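Local coordinates for protein Afp3 (Serratia entomophila, PDB 6RBN) that probably builds part of the contractile sheath around the inner tube of the anti-feeding prophage, an injection particle resembling a phage tail, at residues Gly51-Leu54 / Asp55-Ile58. Numbering follows the deposited sequence.
Sequences GSWL and DYTI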
# COMPACT_ATOMS: atom_id res chain seq x y z
N GLY D 51 -61.18 22.56 9.90
CA GLY D 51 -59.74 22.65 10.08
C GLY D 51 -59.27 23.92 10.78
O GLY D 51 -58.20 23.93 11.39
N SER D 52 -60.05 24.99 10.70
CA SER D 52 -59.70 26.24 11.35
C SER D 52 -60.99 27.00 11.65
O SER D 52 -62.09 26.53 11.34
CB SER D 52 -58.77 27.08 10.47
OG SER D 52 -59.41 27.49 9.28
N TRP D 53 -60.85 28.17 12.26
CA TRP D 53 -62.02 29.00 12.53
C TRP D 53 -62.58 29.59 11.24
O TRP D 53 -63.78 29.86 11.14
CB TRP D 53 -61.67 30.11 13.52
CG TRP D 53 -62.81 31.02 13.81
CD1 TRP D 53 -62.99 32.28 13.34
CD2 TRP D 53 -63.97 30.72 14.60
NE1 TRP D 53 -64.17 32.80 13.81
CE2 TRP D 53 -64.79 31.86 14.58
CE3 TRP D 53 -64.38 29.60 15.33
CZ2 TRP D 53 -66.00 31.91 15.26
CZ3 TRP D 53 -65.58 29.66 16.00
CH2 TRP D 53 -66.38 30.80 15.96
N LEU D 54 -61.72 29.79 10.24
CA LEU D 54 -62.18 30.28 8.94
C LEU D 54 -63.05 29.25 8.24
O LEU D 54 -63.95 29.60 7.48
CB LEU D 54 -60.97 30.63 8.07
CG LEU D 54 -61.19 31.39 6.77
CD1 LEU D 54 -62.27 32.44 6.91
CD2 LEU D 54 -59.90 32.03 6.36
N ASP D 55 -62.80 27.96 8.48
CA ASP D 55 -63.64 26.92 7.90
C ASP D 55 -65.00 26.87 8.59
O ASP D 55 -65.99 26.46 7.98
CB ASP D 55 -62.94 25.56 7.99
CG ASP D 55 -61.74 25.47 7.07
OD1 ASP D 55 -61.73 26.15 6.03
OD2 ASP D 55 -60.81 24.70 7.39
N TYR D 56 -65.06 27.27 9.86
CA TYR D 56 -66.33 27.28 10.57
C TYR D 56 -67.23 28.40 10.08
O TYR D 56 -68.45 28.23 9.98
CB TYR D 56 -66.09 27.41 12.07
CG TYR D 56 -67.36 27.43 12.89
CD1 TYR D 56 -68.09 26.28 13.09
CD2 TYR D 56 -67.81 28.61 13.47
CE1 TYR D 56 -69.25 26.29 13.84
CE2 TYR D 56 -68.97 28.63 14.21
CZ TYR D 56 -69.68 27.47 14.39
OH TYR D 56 -70.84 27.50 15.14
N THR D 57 -66.66 29.56 9.77
CA THR D 57 -67.47 30.70 9.35
C THR D 57 -68.03 30.54 7.95
O THR D 57 -69.01 31.20 7.60
CB THR D 57 -66.65 31.99 9.43
OG1 THR D 57 -65.52 31.89 8.55
CG2 THR D 57 -66.16 32.22 10.84
N ILE D 58 -67.43 29.67 7.13
CA ILE D 58 -67.94 29.46 5.78
C ILE D 58 -69.01 28.38 5.76
O ILE D 58 -70.04 28.52 5.10
CB ILE D 58 -66.77 29.13 4.83
CG1 ILE D 58 -65.80 30.31 4.77
CG2 ILE D 58 -67.26 28.79 3.44
CD1 ILE D 58 -64.52 30.00 4.07
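One face of the Trp-53 indole receives both Tyr-56 and Thr-57, one turn further along the chain. Thr-57 CG2 sits over the five-membered ring in a CH-pi contact, 4.0 Å from its centroid, while on the same face Tyr-56 lies obliquely against the six-membered ring, CD2 3.5 Å from Trp-53 CZ3. The two aromatic planes are inclined at 32°. In both residues CG is trans to the backbone N, which sends the rings off the helix in similar directions, onto helix 111-120.

With Thr-57 OG1 wedged between its own N and carbonyl carbon (chi1 61°), CG2 is left for the indole and OG1 bonds back to Leu-54 O at 3.0 Å, reaching it from above the carbonyl plane. That oxygen also takes a weak bond from Ile-58 N. Thr-57 N to Trp-53 O, 3.2 Å, is the straighter of the backbone bonds here, the others being weak.

At the start, Asp-55 folds back, and its OD2 accepts a weak bond from Gly-51 N at 3.3 Å. The whole is an N-terminal helix segment with i to i+3 and i+4 side-chain contacts, joined to helix 111-120 by its aromatic residues and to the Afp2 chain by Leu-54 and Ile-58.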